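Local coordinates for mitotic checkpoint control protein kinase BUB1 (Drosophila melanogaster, PDB 6JKK) that probably acts as an ATP-binding protein kinase of the kinetochore in the mitotic checkpoint, this chain being its kinase domain, at residues A[253-261]-A[291-299]. Numbering follows the deposited sequence.
Sequences VSVMHVLLF and WENIFRTLL
Met256 packs as a knob into a hole formed by Trp291, Ile294, Phe295 and Leu298, a worked example of how segments 253-261 and 291-299, roughly antiparallel at 151°, lock together with no hydrogen bond between them. Met256 CB lies 4.1 Å from Phe295 CE1. With CG anti to the carbonyl carbon (chi1 -61°) and the chain extended beyond it, Met256 SD is carried to Ile294 CG2, 3.8 Å away, and to the edge of the Phe295 ring in a Met-aromatic contact; Met256 CE ends 4.0 Å from Leu298 CD1. One turn on, Leu260 CD1 sits over the six-membered ring of Trp291, 3.6 Å from its centroid, a CH-pi contact, while the same methyl meets the edge of Phe295 at CZ. Trp291 NE1 hydrogen-bonds Glu156 OE2. Replacing the indole by an alanine would probably strip that methyl of its aromatic platform and Glu156 of this donor. At the other end Val253 splits its branches, CG1 to Phe295 CD1 and CG2 tightly to Leu298 CB (3.5 Å). Helices 246-261 and 288-299 pair in the kinase C-terminal lobe: helix 156-175 touches Met256 and Trp291, helix 310-322 covers Ile294 and Leu298, and Pro278 of strand 276-278 packs on Phe295 and Leu299.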
loop_
_atom_site.group_PDB
_atom_site.type_symbol
_atom_site.label_atom_id
_atom_site.label_comp_id
_atom_site.label_asym_id
_atom_site.label_seq_id
_atom_site.Cartn_x
_atom_site.Cartn_y
_atom_site.Cartn_z
ATOM N N VAL A 253 -8.649 -1.228 -7.026
ATOM C CA VAL A 253 -9.032 -1.256 -8.437
ATOM C C VAL A 253 -8.096 -0.395 -9.269
ATOM O O VAL A 253 -7.672 -0.796 -10.358
ATOM C CB VAL A 253 -10.488 -0.798 -8.649
ATOM C CG1 VAL A 253 -10.823 -0.733 -10.129
ATOM C CG2 VAL A 253 -11.435 -1.746 -7.963
ATOM N N SER A 254 -7.768 0.788 -8.753
ATOM C CA SER A 254 -6.905 1.706 -9.482
ATOM C C SER A 254 -5.561 1.036 -9.773
ATOM O O SER A 254 -4.996 1.215 -10.853
ATOM C CB SER A 254 -6.711 3.013 -8.705
ATOM O OG SER A 254 -5.609 2.918 -7.818
ATOM N N VAL A 255 -5.064 0.241 -8.825
ATOM C CA VAL A 255 -3.799 -0.470 -9.024
ATOM C C VAL A 255 -3.946 -1.590 -10.060
ATOM O O VAL A 255 -3.091 -1.758 -10.933
ATOM C CB VAL A 255 -3.252 -1.061 -7.711
ATOM C CG1 VAL A 255 -1.948 -1.802 -7.975
ATOM C CG2 VAL A 255 -3.015 0.037 -6.691
ATOM N N MET A 256 -5.025 -2.360 -9.955
ATOM C CA MET A 256 -5.290 -3.415 -10.931
ATOM C C MET A 256 -5.386 -2.812 -12.327
ATOM O O MET A 256 -4.902 -3.394 -13.295
ATOM C CB MET A 256 -6.586 -4.162 -10.601
ATOM C CG MET A 256 -6.603 -4.859 -9.250
ATOM S SD MET A 256 -8.204 -5.663 -9.043
ATOM C CE MET A 256 -8.018 -6.328 -7.379
ATOM N N HIS A 257 -5.998 -1.634 -12.421
ATOM C CA HIS A 257 -6.173 -0.943 -13.701
ATOM C C HIS A 257 -4.839 -0.542 -14.336
ATOM O O HIS A 257 -4.653 -0.677 -15.551
ATOM C CB HIS A 257 -7.063 0.294 -13.507
ATOM C CG HIS A 257 -7.488 0.948 -14.784
ATOM N ND1 HIS A 257 -6.660 1.777 -15.509
ATOM C CD2 HIS A 257 -8.665 0.911 -15.456
ATOM C CE1 HIS A 257 -7.302 2.212 -16.580
ATOM N NE2 HIS A 257 -8.521 1.700 -16.572
ATOM N N VAL A 258 -3.919 -0.034 -13.520
ATOM C CA VAL A 258 -2.602 0.371 -14.023
ATOM C C VAL A 258 -1.822 -0.842 -14.525
ATOM O O VAL A 258 -1.147 -0.775 -15.557
ATOM C CB VAL A 258 -1.787 1.124 -12.944
ATOM C CG1 VAL A 258 -0.403 1.472 -13.460
ATOM C CG2 VAL A 258 -2.502 2.390 -12.543
ATOM N N LEU A 259 -1.926 -1.955 -13.796
ATOM C CA LEU A 259 -1.218 -3.177 -14.154
ATOM C C LEU A 259 -1.754 -3.746 -15.463
ATOM O O LEU A 259 -0.985 -4.115 -16.353
ATOM C CB LEU A 259 -1.354 -4.218 -13.034
ATOM C CG LEU A 259 -0.786 -3.842 -11.662
ATOM C CD1 LEU A 259 -0.962 -4.981 -10.669
ATOM C CD2 LEU A 259 0.672 -3.483 -11.786
ATOM N N LEU A 260 -3.078 -3.817 -15.573
ATOM C CA LEU A 260 -3.731 -4.383 -16.756
ATOM C C LEU A 260 -3.533 -3.548 -18.021
ATOM O O LEU A 260 -3.319 -4.094 -19.114
ATOM C CB LEU A 260 -5.235 -4.541 -16.501
ATOM C CG LEU A 260 -5.784 -5.798 -15.832
ATOM C CD1 LEU A 260 -7.288 -5.699 -15.653
ATOM C CD2 LEU A 260 -5.433 -7.033 -16.650
ATOM N N PHE A 261 -3.619 -2.229 -17.877
ATOM C CA PHE A 261 -3.762 -1.358 -19.035
ATOM C C PHE A 261 -2.588 -0.407 -19.269
ATOM O O PHE A 261 -2.481 0.200 -20.337
ATOM C CB PHE A 261 -5.089 -0.584 -18.951
ATOM C CG PHE A 261 -6.308 -1.473 -18.893
ATOM C CD1 PHE A 261 -6.562 -2.391 -19.909
ATOM C CD2 PHE A 261 -7.200 -1.382 -17.833
ATOM C CE1 PHE A 261 -7.680 -3.214 -19.862
ATOM C CE2 PHE A 261 -8.320 -2.196 -17.774
ATOM C CZ PHE A 261 -8.562 -3.116 -18.789
ATOM N N TRP A 291 -13.036 -9.837 -14.744
ATOM C CA TRP A 291 -12.516 -8.510 -14.423
ATOM C C TRP A 291 -13.656 -7.532 -14.175
ATOM O O TRP A 291 -13.592 -6.719 -13.250
ATOM C CB TRP A 291 -11.605 -7.979 -15.537
ATOM C CG TRP A 291 -10.249 -8.629 -15.569
ATOM C CD1 TRP A 291 -9.733 -9.405 -16.570
ATOM C CD2 TRP A 291 -9.246 -8.573 -14.546
ATOM N NE1 TRP A 291 -8.468 -9.834 -16.231
ATOM C CE2 TRP A 291 -8.146 -9.332 -14.994
ATOM C CE3 TRP A 291 -9.169 -7.953 -13.295
ATOM C CZ2 TRP A 291 -6.985 -9.486 -14.235
ATOM C CZ3 TRP A 291 -8.014 -8.104 -12.542
ATOM C CH2 TRP A 291 -6.938 -8.866 -13.015
ATOM N N GLU A 292 -14.699 -7.614 -14.996
ATOM C CA GLU A 292 -15.859 -6.747 -14.800
ATOM C C GLU A 292 -16.541 -7.013 -13.450
ATOM O O GLU A 292 -16.945 -6.068 -12.769
ATOM C CB GLU A 292 -16.832 -6.841 -15.981
ATOM C CG GLU A 292 -16.278 -6.193 -17.256
ATOM C CD GLU A 292 -17.244 -6.226 -18.427
ATOM O OE1 GLU A 292 -18.232 -6.986 -18.367
ATOM O OE2 GLU A 292 -17.003 -5.494 -19.411
ATOM N N ASN A 293 -16.639 -8.285 -13.057
ATOM C CA ASN A 293 -17.114 -8.646 -11.719
ATOM C C ASN A 293 -16.278 -7.979 -10.631
ATOM O O ASN A 293 -16.808 -7.338 -9.722
ATOM C CB ASN A 293 -17.074 -10.169 -11.506
ATOM C CG ASN A 293 -18.292 -10.889 -12.074
ATOM O OD1 ASN A 293 -19.269 -10.266 -12.494
ATOM N ND2 ASN A 293 -18.240 -12.220 -12.068
ATOM N N ILE A 294 -14.963 -8.157 -10.721
ATOM C CA ILE A 294 -14.041 -7.617 -9.731
ATOM C C ILE A 294 -14.143 -6.093 -9.622
ATOM O O ILE A 294 -14.283 -5.557 -8.521
ATOM C CB ILE A 294 -12.585 -8.030 -10.040
ATOM C CG1 ILE A 294 -12.435 -9.552 -9.961
ATOM C CG2 ILE A 294 -11.613 -7.347 -9.071
ATOM C CD1 ILE A 294 -11.136 -10.071 -10.568
ATOM N N PHE A 295 -14.085 -5.408 -10.759
ATOM C CA PHE A 295 -14.149 -3.949 -10.773
ATOM C C PHE A 295 -15.494 -3.455 -10.236
ATOM O O PHE A 295 -15.542 -2.541 -9.408
ATOM C CB PHE A 295 -13.915 -3.406 -12.189
ATOM C CG PHE A 295 -12.535 -3.683 -12.740
ATOM C CD1 PHE A 295 -11.526 -4.191 -11.930
ATOM C CD2 PHE A 295 -12.255 -3.426 -14.080
ATOM C CE1 PHE A 295 -10.259 -4.442 -12.443
ATOM C CE2 PHE A 295 -10.996 -3.675 -14.604
ATOM C CZ PHE A 295 -9.996 -4.181 -13.783
ATOM N N ARG A 296 -16.582 -4.068 -10.695
ATOM C CA ARG A 296 -17.920 -3.641 -10.288
ATOM C C ARG A 296 -18.152 -3.848 -8.795
ATOM O O ARG A 296 -18.730 -2.992 -8.119
ATOM C CB ARG A 296 -18.997 -4.370 -11.094
ATOM C CG ARG A 296 -20.398 -3.816 -10.877
ATOM C CD ARG A 296 -21.455 -4.567 -11.684
ATOM N NE ARG A 296 -20.890 -5.405 -12.739
ATOM C CZ ARG A 296 -20.713 -6.721 -12.632
ATOM N NH1 ARG A 296 -21.051 -7.354 -11.517
ATOM N NH2 ARG A 296 -20.193 -7.405 -13.639
ATOM N N THR A 297 -17.689 -4.985 -8.287
ATOM C CA THR A 297 -17.883 -5.342 -6.886
ATOM C C THR A 297 -17.100 -4.414 -5.964
ATOM O O THR A 297 -17.586 -4.010 -4.901
ATOM C CB THR A 297 -17.453 -6.791 -6.639
ATOM O OG1 THR A 297 -18.252 -7.664 -7.446
ATOM C CG2 THR A 297 -17.622 -7.169 -5.182
ATOM N N LEU A 298 -15.881 -4.078 -6.371
ATOM C CA LEU A 298 -15.016 -3.260 -5.529
ATOM C C LEU A 298 -15.346 -1.770 -5.623
ATOM O O LEU A 298 -15.061 -1.015 -4.693
ATOM C CB LEU A 298 -13.544 -3.506 -5.868
ATOM C CG LEU A 298 -12.934 -4.860 -5.493
ATOM C CD1 LEU A 298 -11.563 -5.043 -6.140
ATOM C CD2 LEU A 298 -12.821 -4.993 -3.988
ATOM N N LEU A 299 -15.943 -1.351 -6.737
ATOM C CA LEU A 299 -16.279 0.061 -6.935
ATOM C C LEU A 299 -17.680 0.426 -6.457
ATOM O O LEU A 299 -17.952 1.584 -6.127
ATOM C CB LEU A 299 -16.152 0.444 -8.412
ATOM C CG LEU A 299 -14.747 0.579 -8.990
ATOM C CD1 LEU A 299 -14.806 0.882 -10.473
ATOM C CD2 LEU A 299 -14.002 1.673 -8.259
#